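Local coordinates for protein aldehyde dehydrogenase (PDB 3I44) that probably oxidises aldehydes to carboxylic acids using NAD(P)+ as hydride acceptor, at residues I117-L121 with N122-A126; K258-N262 with T263-V267; E417-A420 with V421-N425; R476-G480 with G481-I485. The protein carries 1 engineered substitution. One frame throughout, in Å; residues are numbered along the deposited sequence.

Contact 1 of 4, residues I117-L121 with N122-A126; sequences IDMAL and NAQTA
Thr125 and Ala120 meet through a forked bond in the first turns of helix 117-141. Thr125 OG1 lies 2.9 Å from Ala120 O and Thr125 N 3.0 Å from the same oxygen, and the two donors come from opposite faces of the carbonyl plane. With OG1 beside the threonine's own backbone N (chi1 -58°), the hydroxyl points back at Ala120 O.

The five-residue spacing marks a pi-type widening at 122-125. Met119 O sits at the change of pitch and accepts two amides: Gln124 N at 3.0 Å with a nearly straight N-H (164°), and Ala123 N with a more bent one (139°). Leu121 O then receives Ala126 N at 3.1 Å, again five residues on.

On the flank, Met119 is bent at chi2 and chi3, which brings SD to 3.9 Å from Gln124 CG; the two chains run obliquely to each other. The Asn122 amide lies beside the backbone of the turn before it, with OD1 3.4 Å from Met119 CA.

The polar ends look elsewhere: Gln124 NE2 bonds to Asn172 O, and Asp118 OD2 takes the amide of Gly339. Met119 and Ala123 pack on Tyr297, while Leu121 and Thr125 lie against helix 102-113, where Thr125 touches Met105, Ala106 and Ile109.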
ATOM      1  N   ILE A 117      15.678  33.982   2.436  1.00 23.28           N
ATOM      2  CA  ILE A 117      16.037  33.704   3.818  1.00 24.10           C
ATOM      3  C   ILE A 117      14.917  33.892   4.853  1.00 24.70           C
ATOM      4  O   ILE A 117      14.828  33.105   5.800  1.00 24.73           O
ATOM      5  CB  ILE A 117      17.324  34.500   4.218  1.00 24.85           C
ATOM      6  CG1 ILE A 117      17.874  34.054   5.573  1.00 25.10           C
ATOM      7  CG2 ILE A 117      17.071  35.996   4.182  1.00 25.06           C
ATOM      8  CD1 ILE A 117      18.495  32.657   5.581  1.00 25.96           C
ATOM      9  N   ASP A 118      14.050  34.887   4.693  1.00 24.86           N
ATOM     10  CA  ASP A 118      12.957  35.035   5.661  1.00 24.62           C
ATOM     11  C   ASP A 118      12.078  33.787   5.638  1.00 23.79           C
ATOM     12  O   ASP A 118      11.814  33.185   6.694  1.00 24.06           O
ATOM     13  CB  ASP A 118      12.085  36.256   5.369  1.00 24.31           C
ATOM     14  CG  ASP A 118      12.804  37.570   5.606  1.00 26.75           C
ATOM     15  OD1 ASP A 118      13.861  37.571   6.289  1.00 26.81           O
ATOM     16  OD2 ASP A 118      12.289  38.593   5.082  1.00 25.43           O
ATOM     17  N   MET A 119      11.645  33.390   4.440  1.00 22.58           N
ATOM     18  CA  MET A 119      10.789  32.213   4.306  1.00 22.03           C
ATOM     19  C   MET A 119      11.585  30.922   4.503  1.00 21.34           C
ATOM     20  O   MET A 119      11.008  29.923   4.897  1.00 20.10           O
ATOM     21  CB  MET A 119       9.943  32.216   3.032  1.00 22.03           C
ATOM     22  CG  MET A 119      10.660  31.816   1.701  1.00 24.00           C
ATOM     23  SD  MET A 119      10.886  30.050   1.386  1.00 24.69           S
ATOM     24  CE  MET A 119       9.166  29.578   1.081  1.00 21.03           C
ATOM     25  N   ALA A 120      12.908  30.965   4.314  1.00 20.93           N
ATOM     26  CA  ALA A 120      13.771  29.836   4.646  1.00 21.82           C
ATOM     27  C   ALA A 120      13.671  29.550   6.156  1.00 21.66           C
ATOM     28  O   ALA A 120      13.718  28.393   6.585  1.00 22.64           O
ATOM     29  CB  ALA A 120      15.270  30.122   4.239  1.00 20.58           C
ATOM     30  N   LEU A 121      13.590  30.594   6.976  1.00 22.50           N
ATOM     31  CA  LEU A 121      13.409  30.406   8.429  1.00 23.06           C
ATOM     32  C   LEU A 121      11.941  30.137   8.771  1.00 23.36           C
ATOM     33  O   LEU A 121      11.650  29.131   9.410  1.00 23.36           O
ATOM     34  CB  LEU A 121      13.917  31.606   9.235  1.00 23.32           C
ATOM     35  CG  LEU A 121      13.829  31.512  10.765  1.00 24.88           C
ATOM     36  CD1 LEU A 121      14.734  30.368  11.297  1.00 26.49           C
ATOM     37  CD2 LEU A 121      14.218  32.827  11.453  1.00 24.71           C
ATOM     38  N   ASN A 122      11.016  31.003   8.344  1.00 23.56           N
ATOM     39  CA  ASN A 122       9.643  30.942   8.861  1.00 23.89           C
ATOM     40  C   ASN A 122       8.732  29.883   8.208  1.00 23.68           C
ATOM     41  O   ASN A 122       7.632  29.654   8.682  1.00 22.77           O
ATOM     42  CB  ASN A 122       8.964  32.321   8.853  1.00 25.17           C
ATOM     43  CG  ASN A 122       8.664  32.846   7.460  1.00 29.77           C
ATOM     44  OD1 ASN A 122       8.246  32.094   6.543  1.00 34.05           O
ATOM     45  ND2 ASN A 122       8.818  34.179   7.293  1.00 34.49           N
ATOM     46  N   ALA A 123       9.185  29.250   7.128  1.00 21.90           N
ATOM     47  CA  ALA A 123       8.406  28.217   6.471  1.00 21.95           C
ATOM     48  C   ALA A 123       9.264  26.981   6.243  1.00 21.34           C
ATOM     49  O   ALA A 123       8.957  25.938   6.779  1.00 21.75           O
ATOM     50  CB  ALA A 123       7.808  28.735   5.188  1.00 20.88           C
ATOM     51  N   GLN A 124      10.374  27.091   5.506  1.00 22.18           N
ATOM     52  CA  GLN A 124      11.207  25.890   5.238  1.00 21.30           C
ATOM     53  C   GLN A 124      11.666  25.235   6.557  1.00 22.35           C
ATOM     54  O   GLN A 124      11.561  24.014   6.724  1.00 23.62           O
ATOM     55  CB  GLN A 124      12.393  26.222   4.330  1.00 20.69           C
ATOM     56  CG  GLN A 124      12.009  26.594   2.880  1.00 19.56           C
ATOM     57  CD  GLN A 124      11.849  25.369   1.995  1.00 19.96           C
ATOM     58  OE1 GLN A 124      12.038  24.228   2.443  1.00 19.45           O
ATOM     59  NE2 GLN A 124      11.481  25.593   0.727  1.00 22.02           N
ATOM     60  N   THR A 125      12.182  26.033   7.487  1.00 21.76           N
ATOM     61  CA  THR A 125      12.698  25.477   8.718  1.00 21.04           C
ATOM     62  C   THR A 125      11.576  25.263   9.758  1.00 21.33           C
ATOM     63  O   THR A 125      11.471  24.199  10.324  1.00 21.03           O
ATOM     64  CB  THR A 125      13.838  26.324   9.298  1.00 22.07           C
ATOM     65  OG1 THR A 125      14.897  26.428   8.326  1.00 20.05           O
ATOM     66  CG2 THR A 125      14.372  25.669  10.590  1.00 19.75           C
ATOM     67  N   ALA A 126      10.717  26.242   9.945  1.00 21.40           N
ATOM     68  CA  ALA A 126       9.624  26.138  10.904  1.00 22.18           C
ATOM     69  C   ALA A 126       8.647  24.988  10.644  1.00 22.98           C
ATOM     70  O   ALA A 126       8.147  24.444  11.598  1.00 22.82           O
ATOM     71  CB  ALA A 126       8.827  27.491  10.963  1.00 21.98           C
TER

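Contact 2 of 4, residues K258-N262 with T263-V267; sequences KNASN and TLKRV
A beta-alpha-beta unit, strand 243-247, helix 250-261 and strand 266-270, turns back on itself here: Ala260 at the helix end meets Val267 on the returning strand. Such units build the Rossmann-like nucleotide-binding domain of aldehyde dehydrogenases. The chain reverses through a type I beta turn from Ser261 to Leu264, closed by Leu264 N on Ser261 O at 3.1 Å. Thr263 N reaches Ala260 O at 3.2 Å, standing 50° out of the carbonyl plane. Leu264, the last residue of the turn, has a positive phi where the chain leaves toward the strand.

Inside the bend, Ala260 CB presses on Val267 CG2 at 3.4 Å, tighter than normal van der Waals contact, and Lys265 CD passes 4.1 Å from Ala260 CB. Ser261 OG turns back along the helix to Lys258 O, 2.7 Å away.

Outside the two segments, Lys265 NZ also bonds to His238 O, just past helix 228-237, and Arg266 pairs by its backbone with strand 243-247. Ser261 and Leu264 pack on Ser257 and Leu269 of the second subunit.

The Lys265 chain is extended until its last torsion (chi4 55°), which turns NZ to donate to Thr263 OG1 at 2.6 Å. Thr263 OG1 also bonds to a water at 2.9 Å, and the same water donates to Asn259 O.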
ATOM      1  N   LYS A 258       8.425  -0.199  -9.056  1.00 23.21           N
ATOM      2  CA  LYS A 258       8.852  -1.353  -9.880  1.00 23.96           C
ATOM      3  C   LYS A 258      10.006  -2.093  -9.199  1.00 24.11           C
ATOM      4  O   LYS A 258       9.957  -3.319  -9.046  1.00 24.10           O
ATOM      5  CB  LYS A 258       9.241  -0.910 -11.311  1.00 24.81           C
ATOM      6  N   ASN A 259      10.999  -1.352  -8.708  1.00 24.63           N
ATOM      7  CA  ASN A 259      12.177  -1.972  -8.086  1.00 25.64           C
ATOM      8  C   ASN A 259      11.836  -2.675  -6.778  1.00 25.57           C
ATOM      9  O   ASN A 259      12.428  -3.716  -6.458  1.00 25.62           O
ATOM     10  CB  ASN A 259      13.282  -0.928  -7.849  1.00 26.76           C
ATOM     11  CG  ASN A 259      13.894  -0.414  -9.168  1.00 29.65           C
ATOM     12  OD1 ASN A 259      13.961  -1.150 -10.134  1.00 33.17           O
ATOM     13  ND2 ASN A 259      14.307   0.842  -9.200  1.00 32.98           N
ATOM     14  N   ALA A 260      10.859  -2.127  -6.041  1.00 24.73           N
ATOM     15  CA  ALA A 260      10.484  -2.653  -4.723  1.00 24.32           C
ATOM     16  C   ALA A 260       9.636  -3.931  -4.796  1.00 24.24           C
ATOM     17  O   ALA A 260       9.551  -4.684  -3.826  1.00 23.42           O
ATOM     18  CB  ALA A 260       9.733  -1.563  -3.925  1.00 23.96           C
ATOM     19  N   SER A 261       8.983  -4.156  -5.933  1.00 24.69           N
ATOM     20  CA  SER A 261       7.989  -5.212  -6.051  1.00 25.52           C
ATOM     21  C   SER A 261       8.593  -6.609  -5.903  1.00 25.65           C
ATOM     22  O   SER A 261       7.958  -7.511  -5.353  1.00 25.81           O
ATOM     23  CB  SER A 261       7.254  -5.075  -7.380  1.00 25.63           C
ATOM     24  OG  SER A 261       8.192  -5.295  -8.420  1.00 30.56           O
ATOM     25  N   ASN A 262       9.833  -6.802  -6.340  1.00 26.06           N
ATOM     26  CA  ASN A 262      10.449  -8.121  -6.181  1.00 27.32           C
ATOM     27  C   ASN A 262      10.721  -8.545  -4.711  1.00 26.69           C
ATOM     28  O   ASN A 262      10.919  -9.719  -4.442  1.00 27.71           O
ATOM     29  CB  ASN A 262      11.740  -8.219  -6.983  1.00 28.03           C
ATOM     30  CG  ASN A 262      12.017  -9.630  -7.437  1.00 33.82           C
ATOM     31  OD1 ASN A 262      12.831 -10.352  -6.831  1.00 37.83           O
ATOM     32  ND2 ASN A 262      11.308 -10.057  -8.494  1.00 40.06           N
ATOM     33  N   THR A 263      10.760  -7.615  -3.763  1.00 24.85           N
ATOM     34  CA  THR A 263      10.856  -8.005  -2.360  1.00 23.96           C
ATOM     35  C   THR A 263       9.560  -7.675  -1.577  1.00 22.77           C
ATOM     36  O   THR A 263       9.543  -7.782  -0.362  1.00 21.96           O
ATOM     37  CB  THR A 263      12.059  -7.371  -1.706  1.00 23.88           C
ATOM     38  OG1 THR A 263      12.032  -5.966  -1.958  1.00 25.86           O
ATOM     39  CG2 THR A 263      13.366  -7.973  -2.267  1.00 25.81           C
ATOM     40  N   LEU A 264       8.495  -7.297  -2.286  1.00 22.05           N
ATOM     41  CA  LEU A 264       7.195  -7.008  -1.679  1.00 22.65           C
ATOM     42  C   LEU A 264       7.288  -6.037  -0.486  1.00 22.90           C
ATOM     43  O   LEU A 264       6.666  -6.250   0.553  1.00 24.02           O
ATOM     44  CB  LEU A 264       6.538  -8.310  -1.254  1.00 22.40           C
ATOM     45  CG  LEU A 264       6.215  -9.229  -2.440  1.00 21.62           C
ATOM     46  CD1 LEU A 264       5.953 -10.675  -1.994  1.00 20.66           C
ATOM     47  CD2 LEU A 264       5.037  -8.646  -3.249  1.00 19.93           C
ATOM     48  N   LYS A 265       8.108  -4.999  -0.646  1.00 22.14           N
ATOM     49  CA  LYS A 265       8.222  -3.925   0.354  1.00 22.16           C
ATOM     50  C   LYS A 265       6.928  -3.145   0.424  1.00 21.08           C
ATOM     51  O   LYS A 265       6.186  -3.042  -0.549  1.00 21.54           O
ATOM     52  CB  LYS A 265       9.336  -2.943  -0.021  1.00 22.24           C
ATOM     53  CG  LYS A 265      10.716  -3.490  -0.015  1.00 22.48           C
ATOM     54  CD  LYS A 265      11.668  -2.402  -0.458  1.00 24.44           C
ATOM     55  CE  LYS A 265      13.118  -2.802  -0.366  1.00 25.19           C
ATOM     56  NZ  LYS A 265      13.401  -3.996  -1.073  1.00 25.50           N
ATOM     57  N   ARG A 266       6.642  -2.590   1.581  1.00 21.02           N
ATOM     58  CA  ARG A 266       5.687  -1.493   1.619  1.00 19.91           C
ATOM     59  C   ARG A 266       6.313  -0.279   0.911  1.00 19.12           C
ATOM     60  O   ARG A 266       7.461   0.108   1.173  1.00 18.07           O
ATOM     61  CB  ARG A 266       5.302  -1.150   3.065  1.00 19.59           C
ATOM     62  CG  ARG A 266       4.452   0.133   3.159  1.00 20.42           C
ATOM     63  CD  ARG A 266       4.050   0.386   4.582  1.00 21.42           C
ATOM     64  NE  ARG A 266       3.012  -0.535   5.041  1.00 19.75           N
ATOM     65  CZ  ARG A 266       2.708  -0.729   6.321  1.00 23.93           C
ATOM     66  NH1 ARG A 266       3.397  -0.107   7.282  1.00 24.51           N
ATOM     67  NH2 ARG A 266       1.750  -1.574   6.645  1.00 21.23           N
ATOM     68  N   VAL A 267       5.552   0.328   0.011  1.00 19.33           N
ATOM     69  CA  VAL A 267       6.021   1.484  -0.699  1.00 18.80           C
ATOM     70  C   VAL A 267       5.073   2.646  -0.441  1.00 19.10           C
ATOM     71  O   VAL A 267       3.884   2.575  -0.776  1.00 18.27           O
ATOM     72  CB  VAL A 267       6.127   1.183  -2.222  1.00 20.47           C
ATOM     73  CG1 VAL A 267       6.546   2.451  -2.981  1.00 19.75           C
ATOM     74  CG2 VAL A 267       7.111   0.003  -2.468  1.00 17.94           C
TER
HETATM   75  O   HOH W   1      12.741  -5.539  -4.731  1.00 32.67           O

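Contact 3 of 4, residues E417-A420 with V421-N425; sequences EDEA and VTLAN
Ala420 and Ala424 form the close-packed face of helix 417-425, with Ala424 CB 3.3 Å from Ala420 O. Ala424 N bonds to Ala420 O at 2.8 Å. Both methyls are buried against strand 276-279, where each touches Ile278, and Ala420 also meets Phe414 of strand 408-414. Leu423 extends this packed side: its CG rests 3.4 Å from Glu419 O, whose direct partner is Leu423 N at 3.0 Å with an almost linear N-H (173°), and its side chain packs on Leu412 and Pro395.

A flank is formed by Val421, whose CG2 lies 3.6 Å from Glu417 O while the side chain leans on Ile446 and Gln449 of helix 440-449. Glu417 points its carboxylate away from the turn into a salt bridge with Arg445 of that helix.

Asp418 and Thr422 make up the solvent side, where side chains hardly interlock. There Thr422 folds its hydroxyl back along the helix, OG1 beside the backbone N (chi1 -62°), and OG1 bonds to Asp418 O at 2.8 Å. Thr422 N reaches Asp418 O too, at 2.9 Å from the other face of the carbonyl plane.

Asp418 O thus accepts two bonds, and the threonine hydroxyl is held by its own helix although it lies on the exposed face; Glu419 O and Ala420 O are paired within the helix, while Leu423 O and Ala424 O are taken by Arg308.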
ATOM      1  N   GLU A 417     -21.168  24.402 -12.551  1.00 31.96           N
ATOM      2  CA  GLU A 417     -20.493  23.623 -11.517  1.00 32.32           C
ATOM      3  C   GLU A 417     -19.911  22.339 -12.129  1.00 32.17           C
ATOM      4  O   GLU A 417     -18.753  22.007 -11.863  1.00 31.68           O
ATOM      5  CB  GLU A 417     -21.433  23.287 -10.350  1.00 32.24           C
ATOM      6  CG  GLU A 417     -21.829  24.485  -9.532  1.00 32.49           C
ATOM      7  CD  GLU A 417     -22.694  24.121  -8.322  1.00 33.49           C
ATOM      8  OE1 GLU A 417     -22.783  22.938  -7.943  1.00 31.45           O
ATOM      9  OE2 GLU A 417     -23.287  25.041  -7.744  1.00 34.48           O
ATOM     10  N   ASP A 418     -20.711  21.627 -12.937  1.00 32.54           N
ATOM     11  CA  ASP A 418     -20.236  20.410 -13.625  1.00 33.35           C
ATOM     12  C   ASP A 418     -18.983  20.646 -14.457  1.00 32.26           C
ATOM     13  O   ASP A 418     -18.120  19.794 -14.505  1.00 32.13           O
ATOM     14  CB  ASP A 418     -21.297  19.795 -14.553  1.00 33.92           C
ATOM     15  CG  ASP A 418     -22.457  19.154 -13.795  1.00 38.70           C
ATOM     16  OD1 ASP A 418     -22.280  18.691 -12.632  1.00 42.98           O
ATOM     17  OD2 ASP A 418     -23.570  19.114 -14.384  1.00 43.98           O
ATOM     18  N   GLU A 419     -18.921  21.782 -15.141  1.00 31.73           N
ATOM     19  CA  GLU A 419     -17.787  22.106 -16.000  1.00 31.55           C
ATOM     20  C   GLU A 419     -16.531  22.328 -15.141  1.00 29.37           C
ATOM     21  O   GLU A 419     -15.433  21.881 -15.476  1.00 27.98           O
ATOM     22  CB  GLU A 419     -18.098  23.356 -16.824  1.00 32.45           C
ATOM     23  CG  GLU A 419     -17.458  23.386 -18.193  1.00 37.35           C
ATOM     24  CD  GLU A 419     -17.460  24.783 -18.824  1.00 41.69           C
ATOM     25  OE1 GLU A 419     -18.409  25.579 -18.558  1.00 43.00           O
ATOM     26  OE2 GLU A 419     -16.495  25.064 -19.584  1.00 44.69           O
ATOM     27  N   ALA A 420     -16.707  22.993 -14.005  1.00 27.17           N
ATOM     28  CA  ALA A 420     -15.587  23.207 -13.081  1.00 26.15           C
ATOM     29  C   ALA A 420     -15.033  21.880 -12.540  1.00 25.06           C
ATOM     30  O   ALA A 420     -13.815  21.666 -12.497  1.00 23.68           O
ATOM     31  CB  ALA A 420     -16.006  24.128 -11.940  1.00 25.58           C
ATOM     32  N   VAL A 421     -15.940  20.980 -12.149  1.00 24.91           N
ATOM     33  CA  VAL A 421     -15.551  19.691 -11.624  1.00 23.70           C
ATOM     34  C   VAL A 421     -14.852  18.859 -12.711  1.00 24.93           C
ATOM     35  O   VAL A 421     -13.838  18.210 -12.438  1.00 24.46           O
ATOM     36  CB  VAL A 421     -16.741  18.941 -11.088  1.00 23.94           C
ATOM     37  CG1 VAL A 421     -16.438  17.426 -10.990  1.00 22.97           C
ATOM     38  CG2 VAL A 421     -17.190  19.547  -9.735  1.00 23.07           C
ATOM     39  N   THR A 422     -15.381  18.892 -13.933  1.00 24.71           N
ATOM     40  CA  THR A 422     -14.795  18.142 -15.035  1.00 25.78           C
ATOM     41  C   THR A 422     -13.382  18.609 -15.299  1.00 25.13           C
ATOM     42  O   THR A 422     -12.472  17.808 -15.378  1.00 24.56           O
ATOM     43  CB  THR A 422     -15.655  18.284 -16.343  1.00 26.30           C
ATOM     44  OG1 THR A 422     -16.963  17.744 -16.107  1.00 26.63           O
ATOM     45  CG2 THR A 422     -14.986  17.544 -17.548  1.00 27.68           C
ATOM     46  N   LEU A 423     -13.210  19.913 -15.449  1.00 25.79           N
ATOM     47  CA  LEU A 423     -11.875  20.495 -15.612  1.00 25.94           C
ATOM     48  C   LEU A 423     -10.936  20.158 -14.439  1.00 24.98           C
ATOM     49  O   LEU A 423      -9.808  19.756 -14.652  1.00 24.39           O
ATOM     50  CB  LEU A 423     -11.969  22.014 -15.777  1.00 26.56           C
ATOM     51  CG  LEU A 423     -12.566  22.496 -17.109  1.00 26.86           C
ATOM     52  CD1 LEU A 423     -13.101  23.924 -17.022  1.00 26.32           C
ATOM     53  CD2 LEU A 423     -11.493  22.338 -18.217  1.00 26.62           C
ATOM     54  N   ALA A 424     -11.405  20.329 -13.206  1.00 24.48           N
ATOM     55  CA  ALA A 424     -10.563  20.032 -12.032  1.00 23.77           C
ATOM     56  C   ALA A 424     -10.114  18.560 -12.034  1.00 23.22           C
ATOM     57  O   ALA A 424      -8.971  18.243 -11.665  1.00 23.07           O
ATOM     58  CB  ALA A 424     -11.299  20.376 -10.736  1.00 22.84           C
ATOM     59  N   ASN A 425     -10.998  17.662 -12.465  1.00 22.77           N
ATOM     60  CA  ASN A 425     -10.686  16.231 -12.487  1.00 23.37           C
ATOM     61  C   ASN A 425      -9.983  15.738 -13.751  1.00 23.40           C
ATOM     62  O   ASN A 425      -9.633  14.560 -13.805  1.00 23.20           O
ATOM     63  CB  ASN A 425     -11.930  15.350 -12.256  1.00 23.59           C
ATOM     64  CG  ASN A 425     -12.434  15.430 -10.851  1.00 24.35           C
ATOM     65  OD1 ASN A 425     -11.693  15.822  -9.933  1.00 26.38           O
ATOM     66  ND2 ASN A 425     -13.703  15.078 -10.657  1.00 20.55           N
TER

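Contact 4 of 4, residues R476-G480 with G481-I485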
ATOM      1  N   ARG A 476      -0.159   7.786  -2.760  1.00 17.93           N
ATOM      2  CA  ARG A 476      -1.204   7.549  -1.768  1.00 18.22           C
ATOM      3  C   ARG A 476      -0.653   7.513  -0.345  1.00 17.93           C
ATOM      4  O   ARG A 476      -1.364   7.137   0.586  1.00 19.50           O
ATOM      5  CB  ARG A 476      -1.954   6.251  -2.081  1.00 18.60           C
ATOM      6  CG  ARG A 476      -3.009   6.448  -3.154  1.00 19.41           C
ATOM      7  CD  ARG A 476      -3.831   5.216  -3.411  1.00 19.82           C
ATOM      8  NE  ARG A 476      -5.029   5.563  -4.165  1.00 19.98           N
ATOM      9  CZ  ARG A 476      -5.161   5.555  -5.494  1.00 21.40           C
ATOM     10  NH1 ARG A 476      -4.167   5.200  -6.290  1.00 21.95           N
ATOM     11  NH2 ARG A 476      -6.319   5.892  -6.022  1.00 20.74           N
ATOM     12  N   ALA A 477       0.587   7.909  -0.184  1.00 17.37           N
ATOM     13  CA  ALA A 477       1.177   8.097   1.144  1.00 18.42           C
ATOM     14  C   ALA A 477       0.283   8.984   2.030  1.00 18.21           C
ATOM     15  O   ALA A 477      -0.444   9.842   1.548  1.00 19.24           O
ATOM     16  CB  ALA A 477       2.504   8.712   0.992  1.00 17.60           C
ATOM     17  N   ARG A 478       0.355   8.760   3.326  1.00 18.96           N
ATOM     18  CA  ARG A 478      -0.415   9.530   4.311  1.00 18.56           C
ATOM     19  C   ARG A 478       0.577   9.908   5.413  1.00 18.63           C
ATOM     20  O   ARG A 478       0.768   9.167   6.387  1.00 18.80           O
ATOM     21  CB  ARG A 478      -1.578   8.686   4.807  1.00 18.20           C
ATOM     22  CG  ARG A 478      -2.665   8.452   3.745  1.00 17.44           C
ATOM     23  CD  ARG A 478      -3.545   9.691   3.550  1.00 16.77           C
ATOM     24  NE  ARG A 478      -4.569   9.661   2.491  1.00 16.63           N
ATOM     25  CZ  ARG A 478      -4.339   9.823   1.180  1.00 16.05           C
ATOM     26  NH1 ARG A 478      -3.091   9.917   0.701  1.00 17.42           N
ATOM     27  NH2 ARG A 478      -5.353   9.875   0.344  1.00 17.93           N
ATOM     28  N   GLU A 479       1.285  11.018   5.183  1.00 18.66           N
ATOM     29  CA  GLU A 479       2.360  11.448   6.060  1.00 17.78           C
ATOM     30  C   GLU A 479       1.815  12.375   7.143  1.00 17.55           C
ATOM     31  O   GLU A 479       0.840  13.058   6.926  1.00 17.46           O
ATOM     32  CB  GLU A 479       3.472  12.119   5.255  1.00 18.01           C
ATOM     33  CG  GLU A 479       4.205  11.154   4.301  1.00 18.60           C
ATOM     34  CD  GLU A 479       5.602  11.597   3.893  1.00 23.31           C
ATOM     35  OE1 GLU A 479       6.533  10.748   3.891  1.00 25.12           O
ATOM     36  OE2 GLU A 479       5.811  12.798   3.637  1.00 25.66           O
ATOM     37  N   GLY A 480       2.451  12.402   8.306  1.00 17.79           N
ATOM     38  CA  GLY A 480       2.078  13.347   9.338  1.00 17.96           C
ATOM     39  C   GLY A 480       1.147  12.769  10.397  1.00 19.01           C
ATOM     40  O   GLY A 480       0.295  11.907  10.116  1.00 18.12           O
ATOM     41  N   GLY A 481       1.290  13.271  11.629  1.00 20.16           N
ATOM     42  CA  GLY A 481       0.452  12.816  12.732  1.00 20.78           C
ATOM     43  C   GLY A 481       0.378  11.296  12.877  1.00 21.84           C
ATOM     44  O   GLY A 481       1.360  10.556  12.658  1.00 21.29           O
ATOM     45  N   LEU A 482      -0.813  10.818  13.212  1.00 22.85           N
ATOM     46  CA  LEU A 482      -0.987   9.392  13.494  1.00 23.62           C
ATOM     47  C   LEU A 482      -0.841   8.561  12.223  1.00 22.59           C
ATOM     48  O   LEU A 482      -0.319   7.442  12.267  1.00 21.17           O
ATOM     49  CB  LEU A 482      -2.366   9.117  14.071  1.00 24.62           C
ATOM     50  CG  LEU A 482      -2.405   8.835  15.561  1.00 29.28           C
ATOM     51  CD1 LEU A 482      -3.877   8.882  16.016  1.00 33.60           C
ATOM     52  CD2 LEU A 482      -1.761   7.477  15.802  1.00 32.42           C
ATOM     53  N   TRP A 483      -1.325   9.114  11.112  1.00 21.00           N
ATOM     54  CA  TRP A 483      -1.252   8.426   9.825  1.00 21.15           C
ATOM     55  C   TRP A 483       0.207   8.086   9.543  1.00 20.75           C
ATOM     56  O   TRP A 483       0.526   6.965   9.136  1.00 20.05           O
ATOM     57  CB  TRP A 483      -1.830   9.288   8.687  1.00 21.71           C
ATOM     58  CG  TRP A 483      -3.371   9.270   8.566  1.00 24.71           C
ATOM     59  CD1 TRP A 483      -4.143   8.349   7.880  1.00 24.92           C
ATOM     60  CD2 TRP A 483      -4.284  10.204   9.132  1.00 28.36           C
ATOM     61  NE1 TRP A 483      -5.459   8.668   7.982  1.00 30.05           N
ATOM     62  CE2 TRP A 483      -5.586   9.793   8.756  1.00 30.12           C
ATOM     63  CE3 TRP A 483      -4.134  11.344   9.922  1.00 30.64           C
ATOM     64  CZ2 TRP A 483      -6.728  10.490   9.128  1.00 32.74           C
ATOM     65  CZ3 TRP A 483      -5.278  12.033  10.317  1.00 33.71           C
ATOM     66  CH2 TRP A 483      -6.564  11.600   9.913  1.00 34.93           C
ATOM     67  N   GLY A 484       1.089   9.050   9.810  1.00 20.29           N
ATOM     68  CA  GLY A 484       2.476   8.953   9.429  1.00 20.09           C
ATOM     69  C   GLY A 484       3.230   7.954  10.277  1.00 20.07           C
ATOM     70  O   GLY A 484       4.069   7.210   9.761  1.00 19.81           O
ATOM     71  N   ILE A 485       2.904   7.925  11.574  1.00 19.57           N
ATOM     72  CA  ILE A 485       3.480   6.939  12.498  1.00 18.90           C
ATOM     73  C   ILE A 485       3.109   5.510  12.046  1.00 18.68           C
ATOM     74  O   ILE A 485       3.965   4.604  12.071  1.00 16.50           O
ATOM     75  CB  ILE A 485       3.029   7.172  13.969  1.00 19.05           C
ATOM     76  CG1 ILE A 485       3.651   8.462  14.508  1.00 18.82           C
ATOM     77  CG2 ILE A 485       3.472   6.012  14.856  1.00 17.46           C
ATOM     78  CD1 ILE A 485       2.984   9.052  15.740  1.00 21.97           C
TER
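Gly480 O and Gly484 N join the loop that follows strand 454-457 to helix 481-486, near the helix start, where Gly480 and Gly481 carry the chain from loop into helix. Gly484 N lies 3.0 Å from Gly480 O, a bent bond (145° at the hydrogen) with the donor well above the carbonyl plane. Beside it, Gly484 CA makes a CA-H...O contact of 3.5 Å with Arg478 O.

Glycine suits all three positions. At Gly480 a CB would collide with the carbonyl oxygen of Glu479, at Gly481 phi is positive, and at Gly484 a CB would run into Gly480 N. The loop can therefore lie directly on the helix backbone.

Around this core, Trp483 CB sits 3.5 Å from Arg478 O, and Gly480 O lies near the plane of the indole at its edge. The next shell fixes both side chains: Tyr467 meets the Trp483 ring edge-to-face and makes a cation-pi contact with Arg478. Glu479 bridges to Lys181, and Arg478 NE bonds to Thr491 OG1 of the second subunit, whose Leu148 packs on Trp483.

Arg478 CB approaches Trp483 CB at 3.9 Å before the chain bends at chi2 (-76°) and turns back toward its own backbone. Its guanidinium bonds to Gly470 O and to the residue just before it, Arg478 NH1 lying 2.8 Å from Ala477 O.

Overall arrangement
Contacts 1 to 4 follow in series along the chain, and none touches another. Contacts 2 and 4 are the nearest pair, with centres 19 Å and closest atoms about 6 Å apart; strand 266-270 links them, since it starts in contact 2 and its Leu269 is backbone hydrogen-bonded to Ala477 of contact 4. Both also reach the second subunit, so this side of the chain helps build the dimer. Helix 117-141 begins in contact 1 and later packs on Ile485 of contact 4, 23 Å away between centres. Contact 3 stands apart, its centre 29 to 36 Å from the others, against the seven-stranded sheet that includes strands 276-279 and 408-414.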